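Local atomic coordinates of AlgX/AlgJ SGNH hydrolase-like domain-containing protein (Eubacterium siraeum, PDB entry 4NZK), a protein that is of unknown function but belongs to the DHHW family within the SGNH hydrolase clan, which would be consistent with a hydrolase-like role. Residues Pro225-Thr230 against Phe297-Phe302; Val271-Ala276 against Glu303-Cys308. All blocks are in the same frame, centred on the assembly; numbering follows the deposited sequence.

Contact 1: residues Pro225-Thr230 against Phe297-Phe302; sequences PSTDYT and FFIDSF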
loop_
_atom_site.group_PDB
_atom_site.type_symbol
_atom_site.label_atom_id
_atom_site.label_comp_id
_atom_site.label_asym_id
_atom_site.label_seq_id
_atom_site.Cartn_x
_atom_site.Cartn_y
_atom_site.Cartn_z
ATOM N N PRO A 225 -2.069 16.459 3.444
ATOM C CA PRO A 225 -1.796 16.754 4.846
ATOM C C PRO A 225 -1.464 18.208 5.092
ATOM O O PRO A 225 -1.089 18.935 4.175
ATOM C CB PRO A 225 -0.569 15.872 5.151
ATOM C CG PRO A 225 0.135 15.710 3.825
ATOM C CD PRO A 225 -0.996 15.675 2.800
ATOM N N SER A 226 -1.554 18.586 6.358
ATOM C CA SER A 226 -1.345 19.973 6.785
ATOM C C SER A 226 0.125 20.359 6.976
ATOM O O SER A 226 0.462 21.522 6.892
ATOM C CB SER A 226 -2.146 20.238 8.078
ATOM O OG SER A 226 -1.620 19.496 9.181
ATOM N N THR A 227 0.994 19.381 7.215
ATOM C CA THR A 227 2.405 19.645 7.433
ATOM C C THR A 227 3.118 19.962 6.135
ATOM O O THR A 227 2.928 19.276 5.119
ATOM C CB THR A 227 3.060 18.449 8.171
ATOM O OG1 THR A 227 2.394 18.235 9.422
ATOM C CG2 THR A 227 4.573 18.675 8.441
ATOM N N ASP A 228 3.950 21.007 6.154
ATOM C CA ASP A 228 4.700 21.375 4.966
ATOM C C ASP A 228 5.768 20.315 4.674
ATOM O O ASP A 228 6.302 19.679 5.585
ATOM C CB ASP A 228 5.324 22.775 5.115
ATOM C CG ASP A 228 5.902 23.301 3.812
ATOM O OD1 ASP A 228 5.309 23.026 2.749
ATOM O OD2 ASP A 228 6.933 24.005 3.846
ATOM N N TYR A 229 6.035 20.110 3.394
ATOM C CA TYR A 229 7.057 19.138 2.971
ATOM C C TYR A 229 7.567 19.504 1.559
ATOM O O TYR A 229 6.973 20.337 0.843
ATOM C CB TYR A 229 6.466 17.690 2.945
ATOM C CG TYR A 229 5.543 17.477 1.753
ATOM C CD1 TYR A 229 4.204 17.817 1.805
ATOM C CD2 TYR A 229 6.047 17.032 0.546
ATOM C CE1 TYR A 229 3.374 17.665 0.702
ATOM C CE2 TYR A 229 5.238 16.893 -0.581
ATOM C CZ TYR A 229 3.894 17.203 -0.509
ATOM O OH TYR A 229 3.105 17.103 -1.639
ATOM N N THR A 230 8.699 18.894 1.199
ATOM C CA THR A 230 9.263 18.967 -0.143
ATOM C C THR A 230 9.660 17.555 -0.572
ATOM O O THR A 230 10.314 16.853 0.188
ATOM C CB THR A 230 10.531 19.831 -0.218
ATOM O OG1 THR A 230 10.371 21.025 0.563
ATOM C CG2 THR A 230 10.835 20.155 -1.666
ATOM N N PHE A 297 -0.171 10.012 4.547
ATOM C CA PHE A 297 -0.510 9.933 5.983
ATOM C C PHE A 297 0.692 9.797 6.877
ATOM O O PHE A 297 0.525 9.693 8.084
ATOM C CB PHE A 297 -1.490 8.781 6.208
ATOM C CG PHE A 297 -2.685 8.849 5.301
ATOM C CD1 PHE A 297 -3.526 9.961 5.336
ATOM C CD2 PHE A 297 -2.958 7.843 4.392
ATOM C CE1 PHE A 297 -4.628 10.066 4.493
ATOM C CE2 PHE A 297 -4.039 7.947 3.545
ATOM C CZ PHE A 297 -4.879 9.048 3.590
ATOM N N PHE A 298 1.897 9.799 6.301
ATOM C CA PHE A 298 3.122 9.770 7.104
ATOM C C PHE A 298 3.818 11.120 7.224
ATOM O O PHE A 298 4.682 11.304 8.092
ATOM C CB PHE A 298 4.129 8.768 6.538
ATOM C CG PHE A 298 3.632 7.356 6.491
ATOM C CD1 PHE A 298 2.820 6.851 7.472
ATOM C CD2 PHE A 298 4.010 6.523 5.453
ATOM C CE1 PHE A 298 2.411 5.524 7.438
ATOM C CE2 PHE A 298 3.589 5.212 5.406
ATOM C CZ PHE A 298 2.795 4.721 6.389
ATOM N N ILE A 299 3.410 12.064 6.387
ATOM C CA ILE A 299 4.079 13.368 6.291
ATOM C C ILE A 299 4.049 14.140 7.608
ATOM O O ILE A 299 5.032 14.769 7.985
ATOM C CB ILE A 299 3.491 14.175 5.114
ATOM C CG1 ILE A 299 4.052 13.557 3.801
ATOM C CG2 ILE A 299 3.850 15.650 5.231
ATOM C CD1 ILE A 299 3.446 14.050 2.522
ATOM N N ASP A 300 2.938 14.045 8.327
ATOM C CA ASP A 300 2.805 14.755 9.579
ATOM C C ASP A 300 3.691 14.126 10.678
ATOM O O ASP A 300 3.913 14.757 11.703
ATOM C CB ASP A 300 1.352 14.753 10.101
ATOM C CG ASP A 300 0.329 15.524 9.203
ATOM O OD1 ASP A 300 0.670 16.542 8.545
ATOM O OD2 ASP A 300 -0.853 15.080 9.186
ATOM N N SER A 301 4.110 12.865 10.515
ATOM C CA SER A 301 4.696 12.070 11.610
ATOM C C SER A 301 6.206 11.821 11.559
ATOM O O SER A 301 6.767 11.373 12.560
ATOM C CB SER A 301 3.991 10.716 11.691
ATOM O OG SER A 301 2.644 10.838 12.142
ATOM N N PHE A 302 6.828 12.075 10.407
ATOM C CA PHE A 302 8.232 11.781 10.179
ATOM C C PHE A 302 8.943 12.979 9.599
ATOM O O PHE A 302 8.364 13.717 8.814
ATOM C CB PHE A 302 8.365 10.569 9.228
ATOM C CG PHE A 302 7.907 9.276 9.846
ATOM C CD1 PHE A 302 8.802 8.512 10.570
ATOM C CD2 PHE A 302 6.596 8.853 9.764
ATOM C CE1 PHE A 302 8.405 7.348 11.212
ATOM C CE2 PHE A 302 6.181 7.688 10.394
ATOM C CZ PHE A 302 7.095 6.917 11.117
HETATM O O HOH W 1 -2.611 17.015 8.558
HETATM O O HOH W 2 3.478 17.502 11.941
#
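Thr-227 grips the carboxylate of Asp-300 twice through one oxygen. Its hydroxyl donates to Asp-300 OD1, with OG1 and OD1 2.6 Å apart, arriving on the anti side and 30° out of the carboxylate plane. Its backbone amide reaches the same oxygen nearly along the C-O axis, and this bond is longer, Thr-227 N to Asp-300 OD1 being 3.2 Å, and bent to 142° at the hydrogen. With chi1 at -59°, Thr-227 OG1 lies beside its own backbone N, which lets hydroxyl and amide converge on a single acceptor. The other carboxylate oxygen, Asp-300 OD2, takes a hydrogen bond from water 1, 2.7 Å away, and that water in turn accepts from Ser-226 N. Water 2 gives one proton to Thr-227 OG1 and the other to Asp-300 O, a carbonyl that also accepts from Asn-277 ND2. An alanine in place of Asp-300 would probably leave the Thr-227 amide and hydroxyl without their shared acceptor and set the 226-227 backbone free to shift. In the fold, the contact ties the loop leading into edge strand 229-234 of the mixed sheet to the connection between strands 282-287 and 304-309. Below the polar layer, Ile-299 is the apolar centre. Its CB and CD1 meet Pro-225 CG, each 3.9 Å from it, while CG2 approaches the carbonyl oxygen of Thr-227. The CD1 methyl also sits over one face of the Tyr-229 ring, displaced toward the rim, in a CH-pi contact with CD1 4.0 Å from the ring centroid. At its far end, Tyr-229 OH is hydrogen-bonded to Ile-250 N and Ser-249 OG, and Ile-299 packs on Ile-250 as well.

Contact 2: residues Val271-Ala276 against Glu303-Cys308; sequences VKIETA and EEIYVC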
loop_
_atom_site.group_PDB
_atom_site.type_symbol
_atom_site.label_atom_id
_atom_site.label_comp_id
_atom_site.label_asym_id
_atom_site.label_seq_id
_atom_site.Cartn_x
_atom_site.Cartn_y
_atom_site.Cartn_z
ATOM N N VAL A 271 11.356 8.156 -4.103
ATOM C CA VAL A 271 10.959 9.511 -3.720
ATOM C C VAL A 271 11.452 9.800 -2.306
ATOM O O VAL A 271 11.250 8.992 -1.417
ATOM C CB VAL A 271 9.421 9.698 -3.784
ATOM C CG1 VAL A 271 9.047 11.121 -3.421
ATOM C CG2 VAL A 271 8.889 9.311 -5.159
ATOM N N LYS A 272 12.127 10.930 -2.138
ATOM C CA LYS A 272 12.557 11.387 -0.833
ATOM C C LYS A 272 11.663 12.555 -0.439
ATOM O O LYS A 272 11.467 13.483 -1.213
ATOM C CB LYS A 272 14.016 11.835 -0.839
ATOM C CG LYS A 272 14.473 12.414 0.498
ATOM C CD LYS A 272 15.941 12.808 0.444
ATOM C CE LYS A 272 16.373 13.425 1.769
ATOM N NZ LYS A 272 17.847 13.658 1.833
ATOM N N ILE A 273 11.155 12.494 0.787
ATOM C CA ILE A 273 10.257 13.542 1.308
ATOM C C ILE A 273 10.882 14.090 2.582
ATOM O O ILE A 273 11.257 13.321 3.475
ATOM C CB ILE A 273 8.848 12.992 1.615
ATOM C CG1 ILE A 273 8.229 12.362 0.387
ATOM C CG2 ILE A 273 7.914 14.075 2.132
ATOM C CD1 ILE A 273 7.093 11.447 0.678
ATOM N N GLU A 274 11.018 15.416 2.640
ATOM C CA GLU A 274 11.541 16.123 3.815
ATOM C C GLU A 274 10.374 16.958 4.314
ATOM O O GLU A 274 9.781 17.708 3.555
ATOM C CB GLU A 274 12.733 17.015 3.458
ATOM C CG GLU A 274 13.947 16.221 3.006
ATOM C CD GLU A 274 15.000 17.077 2.333
ATOM O OE1 GLU A 274 14.877 17.353 1.110
ATOM O OE2 GLU A 274 15.965 17.442 3.020
ATOM N N THR A 275 10.065 16.846 5.596
ATOM C CA THR A 275 8.913 17.550 6.162
ATOM C C THR A 275 9.321 18.575 7.202
ATOM O O THR A 275 10.480 18.625 7.620
ATOM C CB THR A 275 7.920 16.583 6.857
ATOM O OG1 THR A 275 8.364 16.301 8.175
ATOM C CG2 THR A 275 7.729 15.276 6.065
ATOM N N ALA A 276 8.342 19.388 7.602
ATOM C CA ALA A 276 8.545 20.375 8.648
ATOM C C ALA A 276 8.544 19.813 10.076
ATOM O O ALA A 276 8.826 20.546 11.010
ATOM C CB ALA A 276 7.509 21.468 8.522
ATOM N N GLU A 303 10.230 13.116 9.933
ATOM C CA GLU A 303 11.082 14.167 9.408
ATOM C C GLU A 303 11.472 13.897 7.951
ATOM O O GLU A 303 11.520 14.820 7.126
ATOM C CB GLU A 303 12.343 14.303 10.285
ATOM C CG GLU A 303 13.255 15.432 9.822
ATOM C CD GLU A 303 14.442 15.753 10.731
ATOM O OE1 GLU A 303 14.368 15.563 11.976
ATOM O OE2 GLU A 303 15.464 16.256 10.181
ATOM N N GLU A 304 11.785 12.630 7.651
ATOM C CA GLU A 304 12.087 12.227 6.274
ATOM C C GLU A 304 11.395 10.926 5.985
ATOM O O GLU A 304 11.243 10.080 6.877
ATOM C CB GLU A 304 13.604 12.042 6.006
ATOM C CG GLU A 304 14.449 13.282 6.219
ATOM C CD GLU A 304 15.924 13.109 5.894
ATOM O OE1 GLU A 304 16.417 12.004 5.519
ATOM O OE2 GLU A 304 16.618 14.124 6.032
ATOM N N ILE A 305 10.960 10.796 4.735
ATOM C CA ILE A 305 10.354 9.583 4.237
ATOM C C ILE A 305 10.969 9.232 2.909
ATOM O O ILE A 305 10.980 10.051 2.000
ATOM C CB ILE A 305 8.825 9.701 4.092
ATOM C CG1 ILE A 305 8.167 10.091 5.427
ATOM C CG2 ILE A 305 8.221 8.385 3.630
ATOM C CD1 ILE A 305 6.915 10.889 5.254
ATOM N N TYR A 306 11.446 8.005 2.796
ATOM C CA TYR A 306 11.944 7.480 1.520
ATOM C C TYR A 306 10.971 6.409 1.051
ATOM O O TYR A 306 10.666 5.492 1.776
ATOM C CB TYR A 306 13.347 6.878 1.673
ATOM C CG TYR A 306 14.393 7.896 2.068
ATOM C CD1 TYR A 306 14.452 8.376 3.364
ATOM C CD2 TYR A 306 15.338 8.341 1.159
ATOM C CE1 TYR A 306 15.399 9.314 3.739
ATOM C CE2 TYR A 306 16.305 9.271 1.534
ATOM C CZ TYR A 306 16.330 9.736 2.826
ATOM O OH TYR A 306 17.264 10.672 3.191
ATOM N N VAL A 307 10.509 6.549 -0.178
ATOM C CA VAL A 307 9.482 5.681 -0.725
ATOM C C VAL A 307 10.107 4.863 -1.848
ATOM O O VAL A 307 10.529 5.413 -2.877
ATOM C CB VAL A 307 8.267 6.439 -1.272
ATOM C CG1 VAL A 307 7.147 5.449 -1.590
ATOM C CG2 VAL A 307 7.783 7.482 -0.294
ATOM N N CYS A 308 10.158 3.556 -1.627
ATOM C CA CYS A 308 10.778 2.611 -2.535
ATOM C C CYS A 308 9.850 1.451 -2.840
ATOM O O CYS A 308 9.124 0.989 -1.980
ATOM C CB CYS A 308 12.008 2.032 -1.861
ATOM S SG CYS A 308 13.218 3.247 -1.244
HETATM O O HOH W 3 18.616 14.458 4.420
HETATM O O HOH W 4 19.307 11.552 0.725
HETATM O O HOH W 5 13.163 17.543 6.993
#
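Lys-272 and Tyr-306 run side by side, pointing the same way from a non-hydrogen-bonded pair of two antiparallel strands. From Lys-272 CB, which only grazes Tyr-306 CE2, the chain leaves with CG anti to the backbone N (chi1 176°) and stays extended. CG lies over the face of the tyrosine ring as a CH-pi contact, 4.2 Å from the ring centroid and 27° off its normal. CD continues past Tyr-306 CE2 and OH, and CE comes within 3.2 Å of Tyr-306 OH. At the tip, Lys-272 NZ donates to waters 3 and 4. Water 3 in turn donates a hydrogen bond to Glu-304 OE2, and water 4 reaches Tyr-306 OH only weakly. That phenol gives its own hydrogen bond to Glu-304 OE1, 2.8 Å from Tyr-306 OH, from above the carboxylate plane.

Beneath this row the backbones pair in regular antiparallel fashion: Val-271 and Val-307 exchange two bonds, Ile-273 and Ile-305 two more, and Thr-275 N adds one to Glu-303 O. The other face carries Val-271, Ile-273, Ile-305 and Val-307, with CB of Ile-273 4.1 Å from CB of Ile-305 and Ile-273 CD1 meeting Val-307 CG2. This strand pair thus turns aliphatic side chains to one face and charged and phenolic ones to the other.

Lys-272 NZ stays 4.3 Å from Glu-304 OE1, beyond a salt bridge, and water 3 links the ammonium to the carboxylate; the nearby ammonium would nevertheless be expected to ease the repulsion between Glu-304 and Glu-274.

In the fold
The two contacts lie about 9 Å apart, centre to centre, on the same side of the chain's centre, and their segments alternate along the sequence: 225-230, 271-276, 297-302, 303-308. Both belong to one end of the seven-stranded mixed sheet, where strand 270-275 sits between 304-309 and the edge strand 229-234, antiparallel to each. Contact 2 is the pairing inside that sheet; contact 1 lies at the start of strand 229-234, where the loop 225-228 runs into it and meets the loop 297-302. They touch directly, through probable hydrogen bonds from Thr-230 N to Glu-274 O and from Thr-275 OG1 to Phe-302 O. Residues 297-308 thus bind first the edge strand's approach and then the next strand, joining the antiparallel end to the parallel strands.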